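PDB 6ITW: type VI immunity protein Atu4351 from Agrobacterium fabrum, which serves as the immunity protein of a type VI secretion effector-immunity pair, probably neutralising a toxic DNase effector to protect the producing cell. Local coordinates for residues F15-P21 against A47-K53; N34-E38 against A97-D101; G168-K174 against N187-A193; G204-L208 against V219-G223. One frame throughout, in Å; residues are numbered along the deposited sequence.

Contact 1: residues F15-P21 against A47-K53; sequences FGLPENP and AGLGIWK
Two backbone hydrogen bonds make an antiparallel bridge between the loop after helix 9-15 and strand 49-52, an outermost strand of the main mixed sheet. Both segments fall within the GAD-like range. E19 and I51 form a hydrogen-bonded pair, with CA atoms 4.8 Å apart. E19 N donates to I51 O at 2.8 Å, and I51 N donates to E19 O at 3.0 Å. W52 NE1 also donates to G16 O at 3.0 Å. Water 1 joins F15 O (2.9 Å) to K53 N (2.6 Å). Water 2 joins P18 O (2.9 Å) to A47 O (2.7 Å). E19 OE1 has its charge partner elsewhere, in K164.

G16 and G48 leave their helices with positive phi (73°), and a beta carbon on G48 would clash with P21 CB. N20 also has positive phi (48/55) and turns the chain. P21 then lies close to G50, CA to CA 3.8 Å. G50 has no side chain, and a beta carbon there would collide with E19 O.

W52 (chi1 -89°, chi2 -18°) is the most covered residue. The F15 ring, chi1 m, lies obliquely to its six-membered ring, centroids 4.8 Å apart and planes at 44°. P18 CG packs on A47 CB and W52 CE2, both at 4.0 Å. F15 CB sits over the indole face in a CH-pi contact, 3.3 Å from the centroid of the W52 five-membered ring.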
loop_
_atom_site.group_PDB
_atom_site.type_symbol
_atom_site.label_atom_id
_atom_site.label_comp_id
_atom_site.label_asym_id
_atom_site.label_seq_id
_atom_site.Cartn_x
_atom_site.Cartn_y
_atom_site.Cartn_z
ATOM N N PHE A 15 -14.482 5.487 -9.437
ATOM C CA PHE A 15 -13.550 6.475 -8.898
ATOM C C PHE A 15 -13.226 7.623 -9.854
ATOM O O PHE A 15 -12.609 8.619 -9.428
ATOM C CB PHE A 15 -12.255 5.769 -8.447
ATOM C CG PHE A 15 -12.494 4.622 -7.467
ATOM C CD1 PHE A 15 -13.363 4.782 -6.377
ATOM C CD2 PHE A 15 -11.864 3.390 -7.641
ATOM C CE1 PHE A 15 -13.587 3.733 -5.465
ATOM C CE2 PHE A 15 -12.080 2.327 -6.729
ATOM C CZ PHE A 15 -12.946 2.496 -5.646
ATOM N N GLY A 16 -13.657 7.544 -11.115
ATOM C CA GLY A 16 -13.302 8.560 -12.079
ATOM C C GLY A 16 -11.844 8.462 -12.502
ATOM O O GLY A 16 -11.161 7.456 -12.290
ATOM N N LEU A 17 -11.361 9.548 -13.094
ATOM C CA LEU A 17 -9.983 9.604 -13.551
ATOM C C LEU A 17 -9.055 9.860 -12.373
ATOM O O LEU A 17 -9.331 10.744 -11.555
ATOM C CB LEU A 17 -9.786 10.712 -14.576
ATOM C CG LEU A 17 -10.559 10.599 -15.883
ATOM C CD1 LEU A 17 -10.535 11.947 -16.628
ATOM C CD2 LEU A 17 -9.959 9.500 -16.719
ATOM N N PRO A 18 -7.939 9.146 -12.268
ATOM C CA PRO A 18 -6.933 9.533 -11.277
ATOM C C PRO A 18 -6.520 10.990 -11.450
ATOM O O PRO A 18 -6.063 11.389 -12.520
ATOM C CB PRO A 18 -5.786 8.562 -11.553
ATOM C CG PRO A 18 -6.470 7.365 -12.174
ATOM C CD PRO A 18 -7.593 7.899 -12.973
ATOM N N GLU A 19 -6.691 11.788 -10.398
ATOM C CA GLU A 19 -6.475 13.229 -10.444
ATOM C C GLU A 19 -4.986 13.586 -10.372
ATOM O O GLU A 19 -4.193 12.907 -9.717
ATOM C CB GLU A 19 -7.244 13.854 -9.285
ATOM C CG GLU A 19 -7.273 15.380 -9.193
ATOM C CD GLU A 19 -8.114 15.859 -7.984
ATOM O OE1 GLU A 19 -7.752 15.552 -6.810
ATOM O OE2 GLU A 19 -9.156 16.512 -8.216
ATOM N N ASN A 20 -4.606 14.661 -11.060
ATOM C CA ASN A 20 -3.230 15.154 -11.072
ATOM C C ASN A 20 -2.208 14.039 -11.320
ATOM O O ASN A 20 -1.291 13.850 -10.519
ATOM C CB ASN A 20 -2.892 15.871 -9.771
ATOM C CG ASN A 20 -3.832 17.002 -9.442
ATOM O OD1 ASN A 20 -4.321 17.093 -8.307
ATOM N ND2 ASN A 20 -4.071 17.893 -10.412
ATOM N N PRO A 21 -2.341 13.281 -12.403
ATOM C CA PRO A 21 -1.468 12.108 -12.573
ATOM C C PRO A 21 -0.028 12.491 -12.902
ATOM O O PRO A 21 0.235 13.446 -13.637
ATOM C CB PRO A 21 -2.117 11.352 -13.739
ATOM C CG PRO A 21 -2.784 12.435 -14.544
ATOM C CD PRO A 21 -3.278 13.444 -13.535
ATOM N N ALA A 47 -3.785 5.984 -17.829
ATOM C CA ALA A 47 -4.288 6.923 -16.836
ATOM C C ALA A 47 -3.181 7.659 -16.099
ATOM O O ALA A 47 -3.467 8.666 -15.446
ATOM C CB ALA A 47 -5.197 6.203 -15.832
ATOM N N GLY A 48 -1.930 7.207 -16.200
ATOM C CA GLY A 48 -0.901 7.769 -15.353
ATOM C C GLY A 48 -1.039 7.315 -13.904
ATOM O O GLY A 48 -1.740 6.354 -13.583
ATOM N N LEU A 49 -0.350 8.041 -13.022
ATOM C CA LEU A 49 -0.231 7.727 -11.595
ATOM C C LEU A 49 -0.838 8.867 -10.791
ATOM O O LEU A 49 -0.140 9.833 -10.479
ATOM C CB LEU A 49 1.212 7.541 -11.200
ATOM C CG LEU A 49 2.018 6.409 -11.809
ATOM C CD1 LEU A 49 3.497 6.677 -11.535
ATOM C CD2 LEU A 49 1.547 5.081 -11.220
ATOM N N GLY A 50 -2.114 8.750 -10.434
ATOM C CA GLY A 50 -2.795 9.850 -9.777
ATOM C C GLY A 50 -3.547 9.510 -8.505
ATOM O O GLY A 50 -3.342 8.449 -7.893
ATOM N N ILE A 51 -4.432 10.427 -8.105
ATOM C CA ILE A 51 -5.110 10.397 -6.811
ATOM C C ILE A 51 -6.587 10.090 -7.019
ATOM O O ILE A 51 -7.194 10.550 -7.994
ATOM C CB ILE A 51 -4.929 11.737 -6.074
ATOM C CG1 ILE A 51 -3.470 11.935 -5.685
ATOM C CG2 ILE A 51 -5.800 11.776 -4.825
ATOM C CD1 ILE A 51 -3.177 13.276 -4.999
ATOM N N TRP A 52 -7.151 9.280 -6.119
ATOM C CA TRP A 52 -8.571 8.961 -6.067
ATOM C C TRP A 52 -9.153 9.397 -4.724
ATOM O O TRP A 52 -8.430 9.506 -3.722
ATOM C CB TRP A 52 -8.798 7.449 -6.263
ATOM C CG TRP A 52 -8.948 7.020 -7.704
ATOM C CD1 TRP A 52 -9.241 7.820 -8.779
ATOM C CD2 TRP A 52 -8.816 5.685 -8.223
ATOM N NE1 TRP A 52 -9.297 7.063 -9.936
ATOM C CE2 TRP A 52 -9.041 5.752 -9.620
ATOM C CE3 TRP A 52 -8.530 4.441 -7.641
ATOM C CZ2 TRP A 52 -8.989 4.621 -10.443
ATOM C CZ3 TRP A 52 -8.474 3.324 -8.460
ATOM C CH2 TRP A 52 -8.699 3.419 -9.847
ATOM N N LYS A 53 -10.466 9.666 -4.709
ATOM C CA LYS A 53 -11.225 9.937 -3.472
ATOM C C LYS A 53 -10.547 10.996 -2.604
ATOM O O LYS A 53 -10.495 10.893 -1.376
ATOM C CB LYS A 53 -11.431 8.650 -2.678
ATOM C CG LYS A 53 -12.133 7.531 -3.453
ATOM C CD LYS A 53 -13.632 7.709 -3.402
ATOM C CE LYS A 53 -14.198 7.379 -2.013
ATOM N NZ LYS A 53 -15.299 8.331 -1.634
HETATM O O HOH W 1 -12.082 9.358 -6.675
HETATM O O HOH W 2 -5.795 9.912 -14.970
#

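Contact 2: residues N34-E38 against A97-D101; sequences NRIPE and AWNED
W98, R35 and E100 carry most of this contact. It sets the loop between helices 26-31 and 38-47 against the end of strand 94-99. The backbones stay apart: CA to CA is 6.0 Å for R35 and E100, and 7.0 Å for I36 and W98.

W98 points its CA-to-CB bond toward the loop, with chi1 t and chi2 -100°. P37 CD lies over one face of the indole, 3.8 Å from the centroid of the five-membered ring and 20° off its normal. This is a CH-pi contact; P37 CD is also 3.6 Å from W98 CE2. At the ring edge, R35 O is 3.2 Å from W98 CD1. I36 adds a looser touch, CG1 to W98 CD1 at 4.3 Å. Helix 128-137 also packs on W98, through S128, N131 and L132.

R35 (chi1 -80°) extends beside E100 (chi1 m, chi2 t), with R35 CG 3.2 Å from E100 OE2. Their salt bridge is long: R35 NE to E100 OE2 is 3.8 Å. The oxygen is well out of the guanidinium plane, so charge alone acts. E100 OE2 has a firmer partner in H85.

P37 is the N-cap residue of helix 38-47. Beyond the strand, D101 N donates to N99 OD1 at 2.8 Å. This Asx turn ends a strand of the GAD-like domain whose tryptophan packs against a helix-entry proline.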
loop_
_atom_site.group_PDB
_atom_site.type_symbol
_atom_site.label_atom_id
_atom_site.label_comp_id
_atom_site.label_asym_id
_atom_site.label_seq_id
_atom_site.Cartn_x
_atom_site.Cartn_y
_atom_site.Cartn_z
ATOM N N ASN A 34 6.319 -8.950 -17.508
ATOM C CA ASN A 34 6.222 -10.271 -16.885
ATOM C C ASN A 34 6.474 -10.251 -15.380
ATOM O O ASN A 34 6.539 -11.310 -14.753
ATOM C CB ASN A 34 7.163 -11.283 -17.540
ATOM C CG ASN A 34 6.801 -11.559 -18.970
ATOM O OD1 ASN A 34 7.620 -11.370 -19.870
ATOM N ND2 ASN A 34 5.561 -11.996 -19.198
ATOM N N ARG A 35 6.609 -9.075 -14.775
ATOM C CA ARG A 35 6.685 -8.992 -13.329
ATOM C C ARG A 35 5.448 -8.368 -12.697
ATOM O O ARG A 35 5.149 -8.674 -11.539
ATOM C CB ARG A 35 7.955 -8.232 -12.919
ATOM C CG ARG A 35 9.175 -9.147 -12.979
ATOM C CD ARG A 35 10.456 -8.440 -13.329
ATOM N NE ARG A 35 10.706 -7.284 -12.482
ATOM C CZ ARG A 35 11.862 -6.631 -12.459
ATOM N NH1 ARG A 35 12.864 -7.042 -13.231
ATOM N NH2 ARG A 35 12.019 -5.576 -11.668
ATOM N N ILE A 36 4.709 -7.544 -13.436
ATOM C CA ILE A 36 3.421 -6.998 -13.012
ATOM C C ILE A 36 2.459 -7.281 -14.158
ATOM O O ILE A 36 2.847 -7.103 -15.322
ATOM C CB ILE A 36 3.519 -5.492 -12.713
ATOM C CG1 ILE A 36 4.577 -5.213 -11.630
ATOM C CG2 ILE A 36 2.153 -4.924 -12.335
ATOM C CD1 ILE A 36 4.805 -3.723 -11.357
ATOM N N PRO A 37 1.224 -7.725 -13.900
ATOM C CA PRO A 37 0.311 -8.076 -15.011
ATOM C C PRO A 37 0.149 -6.931 -16.009
ATOM O O PRO A 37 0.060 -5.759 -15.631
ATOM C CB PRO A 37 -1.013 -8.384 -14.300
ATOM C CG PRO A 37 -0.606 -8.799 -12.890
ATOM C CD PRO A 37 0.640 -8.000 -12.569
ATOM N N GLU A 38 0.097 -7.283 -17.302
ATOM C CA GLU A 38 0.071 -6.253 -18.347
ATOM C C GLU A 38 -1.210 -5.434 -18.336
ATOM O O GLU A 38 -1.175 -4.252 -18.701
ATOM C CB GLU A 38 0.258 -6.864 -19.741
ATOM C CG GLU A 38 1.495 -6.315 -20.450
ATOM C CD GLU A 38 1.393 -4.825 -20.813
ATOM O OE1 GLU A 38 0.360 -4.403 -21.383
ATOM O OE2 GLU A 38 2.361 -4.073 -20.544
ATOM N N ALA A 97 0.849 -3.559 -2.890
ATOM C CA ALA A 97 2.026 -4.051 -3.590
ATOM C C ALA A 97 1.685 -5.323 -4.351
ATOM O O ALA A 97 0.749 -6.051 -4.012
ATOM C CB ALA A 97 3.190 -4.333 -2.632
ATOM N N TRP A 98 2.456 -5.596 -5.392
ATOM C CA TRP A 98 2.282 -6.826 -6.149
ATOM C C TRP A 98 3.497 -7.714 -5.924
ATOM O O TRP A 98 4.632 -7.325 -6.244
ATOM C CB TRP A 98 2.099 -6.539 -7.636
ATOM C CG TRP A 98 1.966 -7.783 -8.433
ATOM C CD1 TRP A 98 2.945 -8.395 -9.176
ATOM C CD2 TRP A 98 0.793 -8.592 -8.562
ATOM N NE1 TRP A 98 2.441 -9.527 -9.768
ATOM C CE2 TRP A 98 1.121 -9.669 -9.415
ATOM C CE3 TRP A 98 -0.510 -8.501 -8.054
ATOM C CZ2 TRP A 98 0.193 -10.657 -9.766
ATOM C CZ3 TRP A 98 -1.435 -9.483 -8.402
ATOM C CH2 TRP A 98 -1.074 -10.549 -9.251
ATOM N N ASN A 99 3.264 -8.900 -5.376
ATOM C CA ASN A 99 4.316 -9.898 -5.219
ATOM C C ASN A 99 4.223 -10.873 -6.386
ATOM O O ASN A 99 3.143 -11.423 -6.656
ATOM C CB ASN A 99 4.196 -10.647 -3.890
ATOM C CG ASN A 99 5.223 -11.764 -3.766
ATOM O OD1 ASN A 99 4.982 -12.894 -4.201
ATOM N ND2 ASN A 99 6.384 -11.446 -3.199
ATOM N N GLU A 100 5.356 -11.096 -7.063
ATOM C CA GLU A 100 5.354 -11.906 -8.283
ATOM C C GLU A 100 4.970 -13.356 -8.023
ATOM O O GLU A 100 4.462 -14.027 -8.929
ATOM C CB GLU A 100 6.718 -11.858 -8.957
ATOM C CG GLU A 100 7.043 -10.544 -9.603
ATOM C CD GLU A 100 8.483 -10.499 -10.053
ATOM O OE1 GLU A 100 8.942 -11.500 -10.647
ATOM O OE2 GLU A 100 9.164 -9.477 -9.807
ATOM N N ASP A 101 5.185 -13.857 -6.803
ATOM C CA ASP A 101 4.873 -15.246 -6.479
ATOM C C ASP A 101 3.525 -15.419 -5.805
ATOM O O ASP A 101 2.862 -16.436 -6.030
ATOM C CB ASP A 101 5.973 -15.841 -5.579
ATOM C CG ASP A 101 7.365 -15.685 -6.181
ATOM O OD1 ASP A 101 7.594 -16.197 -7.306
ATOM O OD2 ASP A 101 8.226 -15.029 -5.552
#

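Contact 3: residues G168-K174 against N187-A193; sequences GQIYSPK and NMRPVDA
Strands 169-173 and 188-192 form a two-stranded antiparallel sheet in the C-terminal Tdi1 family region. Their N-to-C directions are 140° apart. I170 pairs with V191, and S172 with R189, as hydrogen-bonded pairs. Y171-P190 and P173-M188 are non-hydrogen-bonded pairs. I170 N to V191 O and V191 N to I170 O are both 3.0 Å. S172 N to R189 O is 2.9 Å, and R189 N to S172 O is 2.8 Å. A193 N to G168 O (2.9 Å) and K174 N to N187 O (2.6 Å) extend the pairing at its ends.

Y171, P173, M188 and P190 share one face. M188, a selenomethionine, has all three chi angles m, so CE lies 4.3 Å from Y171 CB and SE 3.9 Å from P173 CB. Y171 has chi1 m, and Y171 OH bonds to G163 O.

On the other face I170, chi1 p, sets CG1 4.2 Å from V191 CG2. R189 folds back (chi1 and chi2 m), with K174 CB over its guanidinium; R189 NH1 bonds to E186 O. D192, chi1 t, is the N-cap of helix 193-200, and D192 OD2 bonds to S195 OG. Water 3 joins D192 OD1 (3.2 Å) to G168 O (2.8 Å).

Backbone bonds therefore set the register, while apolar side chains, Y171 and M188 among them, pack the sheet on helix 155-162, with polar ties to Q58 and G163.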
loop_
_atom_site.group_PDB
_atom_site.type_symbol
_atom_site.label_atom_id
_atom_site.label_comp_id
_atom_site.label_asym_id
_atom_site.label_seq_id
_atom_site.Cartn_x
_atom_site.Cartn_y
_atom_site.Cartn_z
ATOM N N GLY A 168 2.369 11.966 -3.606
ATOM C CA GLY A 168 3.620 11.744 -2.928
ATOM C C GLY A 168 3.660 12.172 -1.475
ATOM O O GLY A 168 4.748 12.163 -0.883
ATOM N N GLN A 169 2.520 12.534 -0.878
ATOM C CA GLN A 169 2.412 12.734 0.565
ATOM C C GLN A 169 1.438 11.749 1.202
ATOM O O GLN A 169 0.599 11.154 0.523
ATOM C CB GLN A 169 1.915 14.127 0.916
ATOM C CG GLN A 169 2.751 15.260 0.433
ATOM C CD GLN A 169 2.070 16.562 0.778
ATOM O OE1 GLN A 169 0.847 16.704 0.593
ATOM N NE2 GLN A 169 2.835 17.502 1.329
ATOM N N ILE A 170 1.544 11.616 2.535
ATOM C CA ILE A 170 0.609 10.851 3.361
ATOM C C ILE A 170 0.375 11.623 4.658
ATOM O O ILE A 170 1.120 12.540 5.002
ATOM C CB ILE A 170 1.118 9.424 3.696
ATOM C CG1 ILE A 170 2.474 9.492 4.404
ATOM C CG2 ILE A 170 1.227 8.549 2.449
ATOM C CD1 ILE A 170 2.969 8.124 4.959
ATOM N N TYR A 171 -0.675 11.236 5.390
ATOM C CA TYR A 171 -0.857 11.678 6.773
ATOM C C TYR A 171 -0.062 10.758 7.691
ATOM O O TYR A 171 -0.178 9.532 7.603
ATOM C CB TYR A 171 -2.327 11.663 7.192
ATOM C CG TYR A 171 -3.239 12.479 6.299
ATOM C CD1 TYR A 171 -2.995 13.831 6.070
ATOM C CD2 TYR A 171 -4.354 11.895 5.692
ATOM C CE1 TYR A 171 -3.839 14.582 5.259
ATOM C CE2 TYR A 171 -5.216 12.645 4.876
ATOM C CZ TYR A 171 -4.947 13.988 4.669
ATOM O OH TYR A 171 -5.781 14.728 3.865
ATOM N N SER A 172 0.732 11.352 8.570
ATOM C CA SER A 172 1.672 10.641 9.409
ATOM C C SER A 172 1.666 11.260 10.801
ATOM O O SER A 172 1.515 12.481 10.940
ATOM C CB SER A 172 3.087 10.719 8.809
ATOM O OG SER A 172 4.034 9.959 9.557
ATOM N N PRO A 173 1.847 10.457 11.844
ATOM C CA PRO A 173 1.887 11.039 13.188
ATOM C C PRO A 173 3.165 11.841 13.379
ATOM O O PRO A 173 4.251 11.437 12.956
ATOM C CB PRO A 173 1.818 9.819 14.123
ATOM C CG PRO A 173 2.317 8.671 13.302
ATOM C CD PRO A 173 2.066 8.998 11.846
ATOM N N LYS A 174 3.004 13.020 13.977
ATOM C CA LYS A 174 4.147 13.860 14.304
ATOM C C LYS A 174 5.041 13.170 15.329
ATOM O O LYS A 174 6.241 12.997 15.104
ATOM C CB LYS A 174 3.651 15.211 14.834
ATOM C CG LYS A 174 4.767 16.165 15.265
ATOM C CD LYS A 174 4.394 16.944 16.530
ATOM C CE LYS A 174 4.743 18.435 16.439
ATOM N NZ LYS A 174 6.150 18.670 15.992
ATOM N N ASN A 187 -2.441 14.761 16.320
ATOM C CA ASN A 187 -1.029 14.412 16.183
ATOM C C ASN A 187 -0.651 14.044 14.743
ATOM O O ASN A 187 0.502 13.680 14.484
ATOM C CB ASN A 187 -0.702 13.261 17.152
ATOM C CG ASN A 187 0.785 12.919 17.211
ATOM O OD1 ASN A 187 1.653 13.801 17.197
ATOM N ND2 ASN A 187 1.084 11.616 17.272
HETATM N N MSE A 188 -1.588 14.128 13.805
HETATM C CA MSE A 188 -1.312 13.790 12.412
HETATM C C MSE A 188 -0.912 15.036 11.576
HETATM O O MSE A 188 -1.443 16.132 11.785
HETATM C CB MSE A 188 -2.542 13.121 11.805
HETATM C CG MSE A 188 -3.071 11.915 12.595
HETATM SE SE MSE A 188 -1.779 10.446 12.739
HETATM C CE MSE A 188 -1.955 9.674 10.947
ATOM N N ARG A 189 0.012 14.865 10.634
ATOM C CA ARG A 189 0.468 15.934 9.755
ATOM C C ARG A 189 0.675 15.396 8.345
ATOM O O ARG A 189 1.027 14.224 8.174
ATOM C CB ARG A 189 1.795 16.547 10.223
ATOM C CG ARG A 189 1.829 17.011 11.629
ATOM C CD ARG A 189 1.102 18.325 11.797
ATOM N NE ARG A 189 1.550 18.939 13.037
ATOM C CZ ARG A 189 1.008 18.668 14.218
ATOM N NH1 ARG A 189 -0.006 17.812 14.279
ATOM N NH2 ARG A 189 1.469 19.252 15.322
ATOM N N PRO A 190 0.496 16.235 7.323
ATOM C CA PRO A 190 0.856 15.824 5.952
ATOM C C PRO A 190 2.365 15.914 5.756
ATOM O O PRO A 190 2.986 16.916 6.119
ATOM C CB PRO A 190 0.113 16.835 5.066
ATOM C CG PRO A 190 -0.032 18.082 5.949
ATOM C CD PRO A 190 -0.043 17.608 7.391
ATOM N N VAL A 191 2.968 14.844 5.221
ATOM C CA VAL A 191 4.419 14.756 5.073
ATOM C C VAL A 191 4.765 14.068 3.753
ATOM O O VAL A 191 3.943 13.385 3.140
ATOM C CB VAL A 191 5.114 13.978 6.229
ATOM C CG1 VAL A 191 4.902 14.641 7.564
ATOM C CG2 VAL A 191 4.605 12.547 6.269
ATOM N N ASP A 192 6.016 14.243 3.335
ATOM C CA ASP A 192 6.571 13.505 2.213
ATOM C C ASP A 192 6.513 12.001 2.482
ATOM O O ASP A 192 7.040 11.521 3.489
ATOM C CB ASP A 192 8.010 13.950 1.987
ATOM C CG ASP A 192 8.672 13.202 0.869
ATOM O OD1 ASP A 192 8.204 13.333 -0.278
ATOM O OD2 ASP A 192 9.659 12.488 1.125
ATOM N N ALA A 193 5.884 11.251 1.571
ATOM C CA ALA A 193 5.658 9.826 1.823
ATOM C C ALA A 193 6.966 9.037 1.823
ATOM O O ALA A 193 7.205 8.222 2.723
ATOM C CB ALA A 193 4.689 9.251 0.789
HETATM O O HOH W 3 7.003 10.680 -1.500
#

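Contact 4: residues G204-L208 against V219-G223; sequences GPFTL and VRTIG
This is an antiparallel pairing of the last two strands, 207-209 and 218-221, at one edge of the main mixed sheet. Strand 218-221 is outermost within the chain. Strand 207-209 runs parallel to strand 113-116 on its other side, where T207 bonds through its backbone to H112 and V114.

T207 and T221 are a non-hydrogen-bonded pair, CA to CA 4.5 Å. L208 and R220 are a hydrogen-bonded pair, CA to CA 5.6 Å. I222 N donates to F206 O at 2.7 Å, L208 N to R220 O at 2.9 Å, and V219 N to L208 O at 2.9 Å. Along the backbone, V219 and R220 thus both lie opposite L208. With V219 at -102/-49 and R220 at -171/177, they fit a classic beta bulge. Water 4 continues the link, between F206 N (2.9 Å) and I222 O (2.7 Å).

L208 (chi1 t, chi2 p) is the most covered residue. Its CB is 3.7 Å from I222 CD1, and its CD2 lies over the R220 guanidinium, 3.8 Å from R220 NE. That arginine forms a salt bridge with D76. I222, with chi1 and chi2 both m, also puts CG1 3.8 Å from F206 CB. The F206 ring stacks on H112. On the threonine side, P205 CB meets T221 CG2 at 3.7 Å.

Together these features describe a bulged beta hairpin that closes the edge of a mixed sheet.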
loop_
_atom_site.group_PDB
_atom_site.type_symbol
_atom_site.label_atom_id
_atom_site.label_comp_id
_atom_site.label_asym_id
_atom_site.label_seq_id
_atom_site.Cartn_x
_atom_site.Cartn_y
_atom_site.Cartn_z
ATOM N N GLY A 204 11.818 -0.587 13.660
ATOM C CA GLY A 204 11.244 -1.803 14.190
ATOM C C GLY A 204 10.792 -2.801 13.136
ATOM O O GLY A 204 10.736 -2.495 11.938
ATOM N N PRO A 205 10.446 -4.013 13.572
ATOM C CA PRO A 205 10.084 -5.087 12.633
ATOM C C PRO A 205 8.623 -5.009 12.207
ATOM O O PRO A 205 7.829 -4.239 12.742
ATOM C CB PRO A 205 10.336 -6.367 13.444
ATOM C CG PRO A 205 10.072 -5.943 14.860
ATOM C CD PRO A 205 10.539 -4.495 14.963
ATOM N N PHE A 206 8.280 -5.863 11.243
ATOM C CA PHE A 206 6.923 -6.016 10.735
ATOM C C PHE A 206 6.413 -7.417 11.026
ATOM O O PHE A 206 7.151 -8.395 10.887
ATOM C CB PHE A 206 6.859 -5.783 9.225
ATOM C CG PHE A 206 6.970 -4.359 8.837
ATOM C CD1 PHE A 206 8.191 -3.696 8.927
ATOM C CD2 PHE A 206 5.854 -3.668 8.379
ATOM C CE1 PHE A 206 8.291 -2.367 8.567
ATOM C CE2 PHE A 206 5.944 -2.344 8.028
ATOM C CZ PHE A 206 7.161 -1.689 8.120
ATOM N N THR A 207 5.140 -7.520 11.384
ATOM C CA THR A 207 4.523 -8.810 11.642
ATOM C C THR A 207 3.600 -9.189 10.496
ATOM O O THR A 207 2.729 -8.403 10.105
ATOM C CB THR A 207 3.755 -8.800 12.960
ATOM O OG1 THR A 207 4.694 -8.677 14.036
ATOM C CG2 THR A 207 2.977 -10.104 13.121
ATOM N N LEU A 208 3.807 -10.397 9.966
ATOM C CA LEU A 208 2.968 -10.949 8.911
ATOM C C LEU A 208 1.735 -11.587 9.520
ATOM O O LEU A 208 1.836 -12.364 10.475
ATOM C CB LEU A 208 3.746 -11.985 8.104
ATOM C CG LEU A 208 2.994 -12.878 7.115
ATOM C CD1 LEU A 208 2.499 -12.065 5.929
ATOM C CD2 LEU A 208 3.923 -13.994 6.649
ATOM N N VAL A 219 1.541 -14.620 12.306
ATOM C CA VAL A 219 2.235 -15.791 11.792
ATOM C C VAL A 219 3.723 -15.745 12.108
ATOM O O VAL A 219 4.283 -16.723 12.596
ATOM C CB VAL A 219 1.988 -15.933 10.271
ATOM C CG1 VAL A 219 2.801 -17.083 9.689
ATOM C CG2 VAL A 219 0.503 -16.130 9.990
ATOM N N ARG A 220 4.388 -14.624 11.833
ATOM C CA ARG A 220 5.821 -14.506 12.102
ATOM C C ARG A 220 6.248 -13.057 11.903
ATOM O O ARG A 220 5.453 -12.193 11.518
ATOM C CB ARG A 220 6.656 -15.421 11.199
ATOM C CG ARG A 220 6.463 -15.171 9.707
ATOM C CD ARG A 220 7.385 -16.029 8.855
ATOM N NE ARG A 220 7.063 -15.945 7.424
ATOM C CZ ARG A 220 7.662 -15.128 6.557
ATOM N NH1 ARG A 220 8.621 -14.299 6.960
ATOM N NH2 ARG A 220 7.300 -15.135 5.278
ATOM N N THR A 221 7.522 -12.806 12.177
ATOM C CA THR A 221 8.162 -11.528 11.920
ATOM C C THR A 221 8.780 -11.515 10.529
ATOM O O THR A 221 9.468 -12.466 10.146
ATOM C CB THR A 221 9.235 -11.271 12.967
ATOM O OG1 THR A 221 8.592 -11.117 14.232
ATOM C CG2 THR A 221 9.999 -10.003 12.632
ATOM N N ILE A 222 8.525 -10.440 9.770
ATOM C CA ILE A 222 9.095 -10.327 8.437
ATOM C C ILE A 222 10.610 -10.312 8.563
ATOM O O ILE A 222 11.165 -9.720 9.500
ATOM C CB ILE A 222 8.579 -9.069 7.716
ATOM C CG1 ILE A 222 7.069 -9.153 7.466
ATOM C CG2 ILE A 222 9.317 -8.852 6.386
ATOM C CD1 ILE A 222 6.659 -10.278 6.554
ATOM N N GLY A 223 11.285 -10.991 7.624
ATOM C CA GLY A 223 12.728 -11.163 7.650
ATOM C C GLY A 223 13.225 -12.256 8.573
ATOM O O GLY A 223 14.444 -12.481 8.642
HETATM O O HOH W 4 10.674 -7.200 10.230
#

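How the contacts relate
From the N terminus, contact 1 opens just after helix 9-15, and contact 2 opens at 34-38. Contact 1 closes first, at 47-53, and contact 2 closes at 97-101, so the two cross. Both lie in the GAD-like range and reach the main sheet: contact 1 at one outermost strand, 49-52, contact 2 on strand 94-99. Contacts 3 and 4 follow in series and close short loops of 12 and 10 residues. Contact 3 makes the separate two-stranded sheet. Contact 4 returns to the main sheet at the edge away from contact 1, with centres about 32 Å apart. No two contacts touch; contacts 1 and 3 come nearest, about 6 Å between nearest atoms.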